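Local structure of syndapin (Drosophila melanogaster, 3I2W) at residues G8-T13 and L122-Q127; D26-I31 and D93-I98; K128-L133 and A198-Y203; E138-D143 and E191-A196; T155-N160 and H176-K181. The protein probably acts in endocytosis and the internalisation of plasma membrane proteins, this chain being its homodimer-forming F-BAR domain. One frame throughout, in Å; residues are numbered along the deposited sequence.

Contact 1: G8-T13 and L122-Q127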
# COMPACT_ATOMS: atom_id res chain seq x y z
N GLY B 8 -0.13 42.41 21.05
CA GLY B 8 -0.93 41.33 20.49
C GLY B 8 -0.17 40.31 19.65
O GLY B 8 -0.67 39.24 19.38
N ASN B 9 1.03 40.62 19.23
CA ASN B 9 1.69 39.80 18.26
C ASN B 9 2.28 38.51 18.79
O ASN B 9 2.79 37.74 18.01
CB ASN B 9 2.75 40.60 17.53
CG ASN B 9 2.20 41.27 16.30
OD1 ASN B 9 1.07 41.03 15.92
ND2 ASN B 9 2.98 42.10 15.66
N TYR B 10 2.16 38.26 20.09
CA TYR B 10 2.61 37.00 20.67
C TYR B 10 1.68 35.91 20.27
O TYR B 10 1.88 34.76 20.62
CB TYR B 10 2.60 37.08 22.17
CG TYR B 10 1.30 37.56 22.74
CD1 TYR B 10 1.11 38.89 23.09
CD2 TYR B 10 0.28 36.70 22.94
CE1 TYR B 10 -0.09 39.33 23.61
CE2 TYR B 10 -0.91 37.13 23.48
CZ TYR B 10 -1.09 38.44 23.81
OH TYR B 10 -2.31 38.81 24.34
N LYS B 11 0.68 36.25 19.50
CA LYS B 11 -0.35 35.30 19.19
C LYS B 11 0.08 34.28 18.17
O LYS B 11 -0.48 33.20 18.14
CB LYS B 11 -1.62 36.03 18.82
CG LYS B 11 -2.08 36.91 19.96
CD LYS B 11 -3.64 37.00 20.13
CE LYS B 11 -4.05 38.44 20.54
NZ LYS B 11 -5.35 38.46 21.18
N ARG B 12 1.09 34.58 17.36
CA ARG B 12 1.69 33.53 16.52
C ARG B 12 2.26 32.46 17.40
O ARG B 12 2.01 31.33 17.15
CB ARG B 12 2.72 34.07 15.54
CG ARG B 12 2.24 35.40 14.93
CD ARG B 12 2.74 35.73 13.51
NE ARG B 12 4.15 36.09 13.47
CZ ARG B 12 4.61 37.30 13.75
NH1 ARG B 12 3.78 38.28 14.10
NH2 ARG B 12 5.91 37.55 13.68
N THR B 13 2.88 32.79 18.52
CA THR B 13 3.43 31.76 19.38
C THR B 13 2.36 30.94 20.07
O THR B 13 2.49 29.72 20.18
CB THR B 13 4.42 32.34 20.35
OG1 THR B 13 5.50 32.89 19.60
CG2 THR B 13 5.02 31.28 21.22
N LEU B 122 -0.95 34.81 30.09
CA LEU B 122 0.25 35.14 30.76
C LEU B 122 0.97 36.20 29.96
O LEU B 122 1.57 37.08 30.55
CB LEU B 122 1.09 33.92 30.92
CG LEU B 122 2.24 34.05 31.87
CD1 LEU B 122 1.68 34.19 33.25
CD2 LEU B 122 3.11 32.82 31.78
N PHE B 123 0.92 36.14 28.64
CA PHE B 123 1.54 37.16 27.81
C PHE B 123 0.81 38.48 27.98
O PHE B 123 1.39 39.56 27.98
CB PHE B 123 1.41 36.82 26.35
CG PHE B 123 2.56 36.08 25.78
CD1 PHE B 123 3.83 36.65 25.72
CD2 PHE B 123 2.38 34.81 25.25
CE1 PHE B 123 4.89 35.96 25.16
CE2 PHE B 123 3.44 34.14 24.68
CZ PHE B 123 4.69 34.72 24.63
N LYS B 124 -0.50 38.39 28.09
CA LYS B 124 -1.29 39.56 28.08
C LYS B 124 -0.92 40.29 29.34
O LYS B 124 -0.79 41.48 29.31
CB LYS B 124 -2.77 39.20 28.04
CG LYS B 124 -3.69 40.32 27.72
CD LYS B 124 -5.09 39.98 28.14
CE LYS B 124 -5.99 41.20 28.01
NZ LYS B 124 -6.04 41.66 26.57
N LYS B 125 -0.72 39.57 30.43
CA LYS B 125 -0.37 40.17 31.71
C LYS B 125 1.03 40.77 31.60
O LYS B 125 1.26 41.93 31.81
CB LYS B 125 -0.37 39.09 32.73
CG LYS B 125 -1.08 39.48 34.02
CD LYS B 125 -0.59 38.63 35.19
CE LYS B 125 0.92 38.65 35.20
NZ LYS B 125 1.33 38.34 36.56
N ALA B 126 1.97 39.95 31.23
CA ALA B 126 3.26 40.43 30.87
C ALA B 126 3.29 41.69 29.99
O ALA B 126 4.26 42.39 30.03
CB ALA B 126 4.00 39.32 30.20
N GLN B 127 2.28 41.97 29.16
CA GLN B 127 2.42 43.05 28.17
C GLN B 127 1.63 44.27 28.61
O GLN B 127 1.91 45.39 28.16
CB GLN B 127 1.94 42.58 26.81
CG GLN B 127 2.29 43.48 25.66
CD GLN B 127 1.84 42.94 24.33
OE1 GLN B 127 0.63 42.70 24.08
NE2 GLN B 127 2.81 42.77 23.42

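Contact 2: D26-I31 and D93-I98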
# COMPACT_ATOMS: atom_id res chain seq x y z
N ASP B 26 -3.14 15.14 12.79
CA ASP B 26 -2.70 14.90 11.44
C ASP B 26 -1.84 13.65 11.40
O ASP B 26 -2.01 12.80 10.51
CB ASP B 26 -1.87 16.07 10.90
CG ASP B 26 -2.71 17.31 10.49
OD1 ASP B 26 -3.95 17.31 10.54
OD2 ASP B 26 -2.09 18.35 10.16
N LEU B 27 -0.90 13.55 12.34
CA LEU B 27 -0.01 12.42 12.35
C LEU B 27 -0.79 11.11 12.60
O LEU B 27 -0.51 10.06 11.98
CB LEU B 27 1.02 12.64 13.40
CG LEU B 27 2.18 11.68 13.46
CD1 LEU B 27 3.02 11.57 12.20
CD2 LEU B 27 3.01 12.23 14.59
N GLN B 28 -1.80 11.17 13.48
CA GLN B 28 -2.56 9.97 13.75
C GLN B 28 -3.25 9.62 12.48
O GLN B 28 -3.20 8.49 12.05
CB GLN B 28 -3.55 10.13 14.90
CG GLN B 28 -2.97 10.03 16.28
CD GLN B 28 -3.95 10.56 17.35
OE1 GLN B 28 -4.77 9.81 17.94
NE2 GLN B 28 -3.88 11.88 17.59
N GLN B 29 -3.84 10.61 11.84
CA GLN B 29 -4.56 10.37 10.63
C GLN B 29 -3.68 9.84 9.52
O GLN B 29 -4.07 8.97 8.78
CB GLN B 29 -5.27 11.60 10.17
CG GLN B 29 -5.92 11.39 8.86
CD GLN B 29 -6.67 12.62 8.39
OE1 GLN B 29 -7.15 13.44 9.22
NE2 GLN B 29 -6.79 12.77 7.06
N LEU B 30 -2.47 10.34 9.39
CA LEU B 30 -1.58 9.89 8.35
C LEU B 30 -1.23 8.44 8.62
O LEU B 30 -1.27 7.61 7.72
CB LEU B 30 -0.34 10.81 8.30
CG LEU B 30 0.88 10.54 7.42
CD1 LEU B 30 1.78 11.75 7.18
CD2 LEU B 30 1.74 9.45 7.99
N ILE B 31 -0.92 8.08 9.85
CA ILE B 31 -0.49 6.72 10.11
C ILE B 31 -1.66 5.78 9.87
O ILE B 31 -1.50 4.76 9.22
CB ILE B 31 0.05 6.63 11.55
CG1 ILE B 31 1.43 7.25 11.57
CG2 ILE B 31 0.04 5.23 12.10
CD1 ILE B 31 1.78 7.79 12.88
N ASP B 93 0.97 0.06 18.59
CA ASP B 93 2.20 0.61 19.15
C ASP B 93 2.20 2.15 18.92
O ASP B 93 2.40 2.93 19.86
CB ASP B 93 3.48 -0.04 18.59
CG ASP B 93 3.68 -1.55 19.03
OD1 ASP B 93 3.04 -2.04 20.01
OD2 ASP B 93 4.53 -2.25 18.37
N VAL B 94 1.97 2.60 17.70
CA VAL B 94 2.29 3.97 17.40
C VAL B 94 1.10 4.89 17.61
O VAL B 94 1.17 5.83 18.39
CB VAL B 94 2.88 4.09 16.02
CG1 VAL B 94 3.34 5.51 15.77
CG2 VAL B 94 4.07 3.16 15.90
N ASN B 95 -0.01 4.65 16.94
CA ASN B 95 -1.05 5.63 17.07
C ASN B 95 -1.51 5.86 18.52
O ASN B 95 -1.68 6.96 18.89
CB ASN B 95 -2.19 5.43 16.06
CG ASN B 95 -2.07 6.35 14.87
OD1 ASN B 95 -1.15 7.15 14.79
ND2 ASN B 95 -2.95 6.20 13.90
N SER B 96 -1.67 4.82 19.32
CA SER B 96 -2.10 4.92 20.72
C SER B 96 -1.16 5.79 21.54
O SER B 96 -1.59 6.51 22.47
CB SER B 96 -2.04 3.55 21.36
OG SER B 96 -0.69 3.10 21.22
N GLN B 97 0.13 5.71 21.24
CA GLN B 97 1.07 6.52 21.96
C GLN B 97 0.72 7.97 21.73
O GLN B 97 0.62 8.71 22.64
CB GLN B 97 2.45 6.30 21.43
CG GLN B 97 3.24 5.28 22.12
CD GLN B 97 4.68 5.33 21.62
OE1 GLN B 97 5.53 5.91 22.29
NE2 GLN B 97 4.96 4.81 20.42
N ILE B 98 0.56 8.36 20.48
CA ILE B 98 0.19 9.69 20.13
C ILE B 98 -1.14 10.03 20.71
O ILE B 98 -1.31 11.09 21.31
CB ILE B 98 0.16 9.89 18.63
CG1 ILE B 98 1.54 9.55 18.08
CG2 ILE B 98 -0.16 11.37 18.29
CD1 ILE B 98 1.59 9.54 16.56

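Contact 3: K128-L133 and A198-Y203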
# COMPACT_ATOMS: atom_id res chain seq x y z
N LYS B 128 0.67 44.07 29.51
CA LYS B 128 -0.24 45.12 29.91
C LYS B 128 0.45 46.47 30.30
O LYS B 128 0.23 47.46 29.61
CB LYS B 128 -1.18 44.63 30.98
CG LYS B 128 -2.23 45.60 31.31
CD LYS B 128 -3.07 45.12 32.45
CE LYS B 128 -4.54 45.35 32.08
NZ LYS B 128 -5.47 45.34 33.27
N PRO B 129 1.31 46.50 31.35
CA PRO B 129 2.07 47.72 31.67
C PRO B 129 2.58 48.50 30.47
O PRO B 129 2.32 49.70 30.34
CB PRO B 129 3.26 47.17 32.44
CG PRO B 129 2.69 46.12 33.21
CD PRO B 129 1.68 45.42 32.29
N TRP B 130 3.31 47.82 29.61
CA TRP B 130 3.95 48.47 28.49
C TRP B 130 2.89 48.86 27.45
O TRP B 130 3.04 49.80 26.68
CB TRP B 130 4.94 47.48 27.94
CG TRP B 130 5.76 47.94 26.88
CD1 TRP B 130 6.99 48.53 27.00
CD2 TRP B 130 5.51 47.80 25.50
NE1 TRP B 130 7.50 48.81 25.75
CE2 TRP B 130 6.61 48.35 24.81
CE3 TRP B 130 4.47 47.28 24.77
CZ2 TRP B 130 6.70 48.38 23.43
CZ3 TRP B 130 4.55 47.33 23.35
CH2 TRP B 130 5.65 47.86 22.71
N ALA B 131 1.77 48.15 27.43
CA ALA B 131 0.73 48.54 26.53
C ALA B 131 0.23 49.92 26.93
O ALA B 131 0.12 50.77 26.09
CB ALA B 131 -0.39 47.52 26.56
N LYS B 132 -0.09 50.13 28.21
CA LYS B 132 -0.34 51.45 28.76
C LYS B 132 0.70 52.47 28.27
O LYS B 132 0.40 53.35 27.46
CB LYS B 132 -0.28 51.43 30.28
CG LYS B 132 -1.33 50.56 30.98
CD LYS B 132 -2.72 50.63 30.32
CE LYS B 132 -3.74 49.76 31.08
NZ LYS B 132 -3.48 49.92 32.56
N LEU B 133 1.94 52.34 28.73
CA LEU B 133 2.93 53.31 28.28
C LEU B 133 2.87 53.52 26.75
O LEU B 133 3.02 54.62 26.25
CB LEU B 133 4.33 53.06 28.86
CG LEU B 133 4.30 52.69 30.36
CD1 LEU B 133 5.63 52.43 30.93
CD2 LEU B 133 3.63 53.69 31.24
N ALA B 198 10.22 59.00 27.27
CA ALA B 198 11.15 58.69 28.30
C ALA B 198 10.61 57.61 29.23
O ALA B 198 11.38 56.80 29.70
CB ALA B 198 11.50 59.97 29.11
N GLU B 199 9.30 57.59 29.50
CA GLU B 199 8.79 56.77 30.61
C GLU B 199 8.76 55.30 30.20
O GLU B 199 9.02 54.39 31.01
CB GLU B 199 7.38 57.20 31.01
CG GLU B 199 7.06 57.01 32.48
CD GLU B 199 5.55 56.77 32.74
OE1 GLU B 199 4.72 57.36 31.99
OE2 GLU B 199 5.18 56.00 33.69
N ILE B 200 8.41 55.12 28.93
CA ILE B 200 8.33 53.86 28.25
C ILE B 200 9.76 53.40 28.05
O ILE B 200 10.03 52.24 28.35
CB ILE B 200 7.52 53.93 26.90
CG1 ILE B 200 7.36 52.56 26.26
CG2 ILE B 200 8.22 54.73 25.87
CD1 ILE B 200 6.09 51.92 26.54
N THR B 201 10.67 54.28 27.61
CA THR B 201 12.07 53.85 27.33
C THR B 201 12.73 53.28 28.55
O THR B 201 13.68 52.54 28.44
CB THR B 201 12.99 54.93 26.70
OG1 THR B 201 12.32 55.54 25.59
CG2 THR B 201 14.28 54.32 26.15
N LYS B 202 12.19 53.54 29.71
CA LYS B 202 12.83 52.99 30.87
C LYS B 202 12.18 51.68 31.28
O LYS B 202 12.81 50.85 31.96
CB LYS B 202 12.95 54.04 32.00
CG LYS B 202 11.77 54.12 32.96
CD LYS B 202 12.29 54.04 34.43
CE LYS B 202 12.87 55.39 34.95
NZ LYS B 202 11.81 56.32 35.46
N TYR B 203 10.93 51.48 30.85
CA TYR B 203 10.24 50.20 31.08
C TYR B 203 10.67 49.11 30.11
O TYR B 203 10.48 47.96 30.41
CB TYR B 203 8.73 50.34 31.06
CG TYR B 203 8.01 49.21 31.78
CD1 TYR B 203 8.00 49.15 33.16
CD2 TYR B 203 7.31 48.22 31.08
CE1 TYR B 203 7.34 48.13 33.83
CE2 TYR B 203 6.62 47.17 31.75
CZ TYR B 203 6.64 47.13 33.13
OH TYR B 203 5.99 46.13 33.86

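Contact 4: E138-D143 and E191-A196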
# COMPACT_ATOMS: atom_id res chain seq x y z
N GLU B 138 1.07 57.14 22.43
CA GLU B 138 0.26 57.39 21.25
C GLU B 138 -0.71 58.58 21.36
O GLU B 138 -0.90 59.27 20.38
CB GLU B 138 -0.42 56.11 20.79
CG GLU B 138 0.58 55.02 20.39
CD GLU B 138 1.33 55.29 19.06
OE1 GLU B 138 2.58 55.07 18.99
OE2 GLU B 138 0.66 55.71 18.09
N LYS B 139 -1.31 58.80 22.53
CA LYS B 139 -2.13 60.00 22.81
C LYS B 139 -1.24 61.24 22.74
O LYS B 139 -1.43 62.10 21.88
CB LYS B 139 -2.81 59.96 24.19
CG LYS B 139 -4.28 59.56 24.18
CD LYS B 139 -5.27 60.68 23.75
CE LYS B 139 -5.52 61.78 24.83
NZ LYS B 139 -4.88 61.51 26.16
N ALA B 140 -0.28 61.33 23.64
CA ALA B 140 0.75 62.31 23.56
C ALA B 140 1.23 62.60 22.14
O ALA B 140 1.39 63.75 21.79
CB ALA B 140 1.90 61.90 24.44
N LYS B 141 1.47 61.59 21.33
CA LYS B 141 1.91 61.90 19.98
C LYS B 141 0.78 62.57 19.13
O LYS B 141 1.00 63.52 18.36
CB LYS B 141 2.55 60.68 19.31
CG LYS B 141 2.23 60.53 17.84
CD LYS B 141 3.39 59.97 17.04
CE LYS B 141 2.90 59.11 15.84
NZ LYS B 141 2.26 57.81 16.29
N ALA B 142 -0.44 62.06 19.29
CA ALA B 142 -1.56 62.60 18.56
C ALA B 142 -1.88 64.00 19.14
O ALA B 142 -2.02 64.97 18.37
CB ALA B 142 -2.79 61.65 18.62
N ASP B 143 -1.94 64.08 20.47
CA ASP B 143 -2.31 65.29 21.15
C ASP B 143 -1.33 66.39 20.88
O ASP B 143 -1.61 67.57 21.18
CB ASP B 143 -2.48 65.03 22.65
CG ASP B 143 -3.82 64.41 22.95
OD1 ASP B 143 -4.52 64.01 21.96
OD2 ASP B 143 -4.18 64.33 24.16
N GLU B 191 6.15 68.61 25.71
CA GLU B 191 6.63 68.09 26.94
C GLU B 191 6.01 66.76 27.28
O GLU B 191 6.72 65.80 27.40
CB GLU B 191 6.55 69.10 28.06
CG GLU B 191 7.79 69.94 28.10
CD GLU B 191 7.56 71.26 28.83
OE1 GLU B 191 7.26 71.23 30.06
OE2 GLU B 191 7.69 72.33 28.18
N LYS B 192 4.69 66.67 27.40
CA LYS B 192 4.08 65.39 27.78
C LYS B 192 4.55 64.24 26.83
O LYS B 192 4.78 63.11 27.27
CB LYS B 192 2.55 65.45 27.91
CG LYS B 192 1.89 66.43 28.91
CD LYS B 192 2.55 66.62 30.34
CE LYS B 192 3.01 65.31 31.08
NZ LYS B 192 1.95 64.47 31.76
N TYR B 193 4.71 64.56 25.55
CA TYR B 193 5.16 63.58 24.60
C TYR B 193 6.59 63.09 24.98
O TYR B 193 6.78 61.94 25.31
CB TYR B 193 4.98 64.13 23.18
CG TYR B 193 5.28 63.22 22.01
CD1 TYR B 193 5.21 61.83 22.09
CD2 TYR B 193 5.59 63.77 20.78
CE1 TYR B 193 5.51 61.02 20.95
CE2 TYR B 193 5.90 62.99 19.67
CZ TYR B 193 5.86 61.63 19.75
OH TYR B 193 6.16 60.92 18.62
N GLU B 194 7.57 63.99 25.03
CA GLU B 194 8.90 63.66 25.53
C GLU B 194 8.89 62.93 26.85
O GLU B 194 9.76 62.15 27.12
CB GLU B 194 9.74 64.93 25.69
CG GLU B 194 10.24 65.54 24.36
CD GLU B 194 10.61 67.03 24.51
OE1 GLU B 194 10.64 67.53 25.67
OE2 GLU B 194 10.88 67.69 23.47
N GLN B 195 7.92 63.14 27.69
CA GLN B 195 7.96 62.45 28.96
C GLN B 195 7.42 61.04 28.85
O GLN B 195 7.66 60.21 29.71
CB GLN B 195 7.12 63.19 30.01
CG GLN B 195 7.83 64.32 30.73
CD GLN B 195 6.86 65.45 31.00
OE1 GLN B 195 6.54 66.22 30.10
NE2 GLN B 195 6.36 65.53 32.24
N ALA B 196 6.62 60.81 27.83
CA ALA B 196 5.95 59.57 27.72
C ALA B 196 6.96 58.66 27.04
O ALA B 196 7.16 57.52 27.46
CB ALA B 196 4.67 59.72 26.90

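Contact 5: T155-N160 and H176-K181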
# COMPACT_ATOMS: atom_id res chain seq x y z
N THR B 155 -2.05 81.05 13.68
CA THR B 155 -1.11 82.11 13.35
C THR B 155 -1.41 82.59 11.95
O THR B 155 -0.97 83.64 11.56
CB THR B 155 0.37 81.69 13.47
OG1 THR B 155 0.51 80.35 12.99
CG2 THR B 155 0.85 81.72 14.92
N ASN B 156 -2.18 81.80 11.21
CA ASN B 156 -2.72 82.23 9.93
C ASN B 156 -3.84 83.23 10.01
O ASN B 156 -3.85 84.22 9.26
CB ASN B 156 -3.23 81.02 9.17
CG ASN B 156 -2.25 80.57 8.13
OD1 ASN B 156 -1.31 81.30 7.81
ND2 ASN B 156 -2.46 79.37 7.60
N GLN B 157 -4.81 82.97 10.89
CA GLN B 157 -5.96 83.83 10.98
C GLN B 157 -5.60 85.17 11.56
O GLN B 157 -6.16 86.17 11.16
CB GLN B 157 -7.07 83.23 11.79
CG GLN B 157 -7.37 81.82 11.48
CD GLN B 157 -8.30 81.27 12.52
OE1 GLN B 157 -9.27 81.94 12.90
NE2 GLN B 157 -8.02 80.06 13.03
N GLU B 158 -4.65 85.20 12.49
CA GLU B 158 -4.14 86.46 12.95
C GLU B 158 -3.54 87.29 11.81
O GLU B 158 -3.72 88.50 11.78
CB GLU B 158 -3.13 86.27 14.07
CG GLU B 158 -2.95 87.53 14.89
CD GLU B 158 -1.80 87.45 15.86
OE1 GLU B 158 -0.66 87.20 15.40
OE2 GLU B 158 -2.03 87.67 17.07
N ARG B 159 -2.84 86.65 10.87
CA ARG B 159 -2.39 87.28 9.63
C ARG B 159 -3.45 88.22 9.04
O ARG B 159 -3.23 89.44 8.94
CB ARG B 159 -2.04 86.22 8.59
CG ARG B 159 -2.07 86.69 7.11
CD ARG B 159 -0.81 87.46 6.68
NE ARG B 159 0.33 86.56 6.45
CZ ARG B 159 1.25 86.23 7.36
NH1 ARG B 159 1.19 86.73 8.60
NH2 ARG B 159 2.24 85.40 7.04
N ASN B 160 -4.59 87.65 8.69
CA ASN B 160 -5.68 88.36 7.99
C ASN B 160 -6.75 88.99 8.90
O ASN B 160 -7.91 89.14 8.52
CB ASN B 160 -6.30 87.44 6.95
CG ASN B 160 -5.90 86.00 7.15
OD1 ASN B 160 -6.68 85.20 7.65
ND2 ASN B 160 -4.66 85.66 6.79
N HIS B 176 -5.56 87.09 18.71
CA HIS B 176 -4.27 87.26 19.30
C HIS B 176 -4.17 86.28 20.49
O HIS B 176 -3.06 85.65 20.67
CB HIS B 176 -4.08 88.68 19.76
CG HIS B 176 -2.87 88.90 20.62
ND1 HIS B 176 -1.72 89.52 20.12
CD2 HIS B 176 -2.62 88.64 21.94
CE1 HIS B 176 -0.81 89.62 21.10
NE2 HIS B 176 -1.33 89.09 22.21
N ASP B 177 -5.24 86.14 21.28
CA ASP B 177 -5.17 85.32 22.46
C ASP B 177 -5.05 83.87 22.08
O ASP B 177 -4.30 83.15 22.73
CB ASP B 177 -6.38 85.51 23.35
CG ASP B 177 -6.36 86.82 24.10
OD1 ASP B 177 -5.38 87.62 23.98
OD2 ASP B 177 -7.35 87.04 24.81
N ARG B 178 -5.80 83.45 21.06
CA ARG B 178 -5.75 82.09 20.55
C ARG B 178 -4.35 81.67 20.15
O ARG B 178 -3.92 80.61 20.51
CB ARG B 178 -6.64 81.93 19.36
CG ARG B 178 -7.83 81.07 19.57
CD ARG B 178 -8.47 80.81 18.20
NE ARG B 178 -9.93 80.86 18.26
CZ ARG B 178 -10.74 80.54 17.24
NH1 ARG B 178 -10.23 80.15 16.07
NH2 ARG B 178 -12.07 80.62 17.39
N VAL B 179 -3.64 82.51 19.41
CA VAL B 179 -2.26 82.19 18.98
C VAL B 179 -1.37 81.88 20.17
O VAL B 179 -0.79 80.83 20.25
CB VAL B 179 -1.63 83.35 18.15
CG1 VAL B 179 -0.14 83.18 18.02
CG2 VAL B 179 -2.29 83.43 16.78
N GLN B 180 -1.28 82.80 21.11
CA GLN B 180 -0.47 82.63 22.29
C GLN B 180 -0.88 81.40 23.14
O GLN B 180 -0.04 80.80 23.82
CB GLN B 180 -0.54 83.94 23.10
CG GLN B 180 0.28 84.00 24.39
CD GLN B 180 1.79 83.96 24.14
OE1 GLN B 180 2.26 83.88 22.98
NE2 GLN B 180 2.58 84.02 25.23
N LYS B 181 -2.16 81.03 23.10
CA LYS B 181 -2.74 79.95 23.91
C LYS B 181 -2.47 78.64 23.20
O LYS B 181 -2.38 77.59 23.82
CB LYS B 181 -4.27 80.11 24.03
CG LYS B 181 -4.94 79.80 25.43
CD LYS B 181 -4.44 78.50 26.20
CE LYS B 181 -5.09 77.17 25.73
NZ LYS B 181 -6.58 77.07 25.99

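Contact 1: G8-T13 and L122-Q127
Tyr-10 and Phe-123 carry most of this contact, face toward face but offset. Their planes are 15° apart, but they are slid so far that the rings barely overlap. Each ring instead receives the CB of the other residue. Tyr-10 CB stands over the centre of the Phe-123 ring, 3.6 Å from its centroid. Phe-123 CB does the same to the Tyr-10 ring, at 3.5 Å from that centroid. The two side chains run in opposite directions, which sets each CB over the other ring in a reciprocal CH-pi pair. At the far end of the ring, Tyr-10 OH rests 3.7 Å from Lys-124 CB.

The polar part centres on Gln-127. Its chain is extended, with CG anti to the backbone N (chi1 -168°), and its amide reaches Gly-8. Gly-8 N donates to Gln-127 OE1 in a nearly straight bond of 3.1 Å. The same OE1 lies in the plane of the Tyr-10 ring, at its edge. Gln-127 NE2 donates to Tyr-207 OH, so both ends of the amide are held.

Phe-4 packs on both aromatic residues. A type I beta turn from Gly-8 to Lys-11 leads into helix 11-58, and the contact docks this N-terminal entry on helix 114-159 of the F-BAR helical bundle.

Contact 2: D26-I31 and D93-I98
Leu-27 meets Ile-98 first, with Leu-27 CD2 3.6 Å from Ile-98 CD1. The two side chains cross at about a right angle. Gln-28 follows and is used twice. Its CG lies 3.7 Å from Ile-98 CG2. Its backbone O accepts a hydrogen bond from Asn-95 ND2 at 3.0 Å. The N-H...O angle is 151°, and the donor is tilted 26° from the carbonyl plane. The Gln-28 amide itself turns to Gln-102, where NE2 donates to OE1. Ile-31 closes the segment. Its CB is 3.5 Å from Asn-95 OD1. Its CG2 is anti to the backbone N, which lays it against the Asn-95 amide. Ile-31 CD1 reaches Val-94 CG1 at 4.0 Å. The Asn-95 amide thus sits between Gln-28 and Ile-31. An alanine at Asn-95 would probably leave Gln-28 O without its donor from the other helix and open a gap beside Ile-31.

Segments 26-31 and 93-98 run antiparallel, at 162°, their axes 9.7 Å apart at the closest. Helix 169-240 packs on the pair through Phe-229 against Leu-27 and Ile-232 against Ile-98. Trp-69 of the second subunit packs on Leu-27, and Trp-52 of that subunit on Leu-30, so helix 11-58 faces helices 63-105 and 169-240 of its own chain and also the second subunit.

Contact 3: K128-L133 and A198-Y203
Tyr-203 and Ile-200 approach the Trp-130 indole in different ways. Tyr-203 CD2 lies at the edge of the indole, near its plane, and is 4.0 Å from Trp-130 CB. Ile-200 CD1 stands over a face of the five-membered ring, though the exact place of this methyl is less sure. Trp-130 NE1 is hydrogen-bonded to Asn-204 OD1, and the indole stacks with Tyr-207. Segments 128-133 and 198-203 pair antiparallel at 158°, axes 9.8 Å apart, as part of the long helical arm of the F-BAR domain. Helix 114-159 is kinked here at Pro-129. Tyr-203 CG is anti to its backbone N (chi1 -159°), and the ring crosses Pro-129 obliquely, with CE2 3.4 Å from Pro-129 CB. An alanine in place of Tyr-203 would probably leave a gap beside Pro-129 and the edge of Trp-130. Leu-133 lies across the base of Tyr-203, its CD1 3.7 Å from Tyr-203 CB. The other methyl, Leu-133 CD2, touches the Glu-199 carboxylate. From the second subunit, Trp-283 packs on Trp-130 and Pro-284 on Ile-200.

Contact 4: E138-D143 and E191-A196
Ala-140 and Lys-141 meet Tyr-193 in a surface contact between helices 114-159 and 169-240. The two helices form an antiparallel pair in the arm of the F-BAR domain. The axes of segments 138-143 and 191-196 come within 8.4 Å, their directions 153° apart. The small side chain of Ala-140 suits this spacing. Its CB points toward the other helix and lies 3.7 Å from Tyr-193 CA. The same methyl faces Ala-196 CB at 4.3 Å, so alanine meets alanine next to the tyrosine. Val-137, one turn earlier on helix 114-159, also packs on Tyr-193 and Ala-196.

No hydrogen bond crosses between the two segments. The charges on 138-143 pair within their own helix: Lys-141 NZ with Glu-138 OE2 at 3.2 Å, and Lys-139 NZ with Asp-143 OD2 at 3.5 Å.

Tyr-193 also belongs to the dimer interface: its OH is hydrogen-bonded to Val-287 N of the second subunit, and its ring stacks with Phe-286 there.

Within the chain, Lys-141 covers one face of the Tyr-193 ring. Tyr-193 CG is anti to the backbone N (chi1 -175°), and the ring it carries runs alongside Lys-141 with the same sense. Lys-141 CA sits over the ring centre, 3.8 Å from the centroid and 9° off the normal, in a CH-pi contact. Further along, Lys-141 CB is 3.4 Å from Tyr-193 CE1, and Lys-141 CD reaches the tyrosine OH.

Contact 5: T155-N160 and H176-K181
Gln-157 meets Arg-178 at the edge of the guanidinium. Gln-157 NE2 lies near the guanidinium plane, 3.8 Å from Arg-178 NH1. The amide and guanidinium planes are turned 79° apart. The same NE2 is hydrogen-bonded to Ser-153 O, so the amide is tied to its own helix. The His-176 ring has Asp-177 OD1 in plane at its edge; that carboxylate also forms a salt bridge with Lys-173. Glu-158 OE2 approaches the His-176 ring obliquely. With CG anti to the backbone N (chi1 -160°) and the chain extended, Glu-158 reaches across to His-176, its OE2 3.5 Å from His-176 CB.

Val-179 supplies the apolar middle. Its CG1 is 3.6 Å from Thr-155 CG2, and its CG2 is 4.0 Å from Glu-158 CB. The Thr-155 hydroxyl is hydrogen-bonded to Glu-151 O.

The axes of 155-159 and 176-181 approach to 9.0 Å, antiparallel at 156°. Residues 155-159 form only a weakly bonded helix. No residue of the second subunit touches this contact. It joins the last turns of helix 114-159 to the early turns of helix 169-240, near the tip of the antiparallel hairpin at the outer end of the F-BAR arm.

How the contacts relate
Contacts 3, 4 and 5 follow one helix pair, 114-159 with 169-240, outward along the arm. The centres of contacts 3 and 4 are 12 Å apart, and those of contacts 4 and 5 are 24 Å apart. Contact 1 shares helix 114-159 and lies 16 Å, centre to centre, from contact 3. Tyr-207 bridges these two. Contact 2 lies nearer the middle of the chain, about 31 Å from contact 1 between centres, with helix 11-58 in common. That helix leads on to the sodium ion site, formed by Ile-56, Glu-57, Gly-59, Glu-61 and Glu-66. Contacts 1 to 4 touch the second subunit; contact 5, 76 Å from contact 2 between centres, does not.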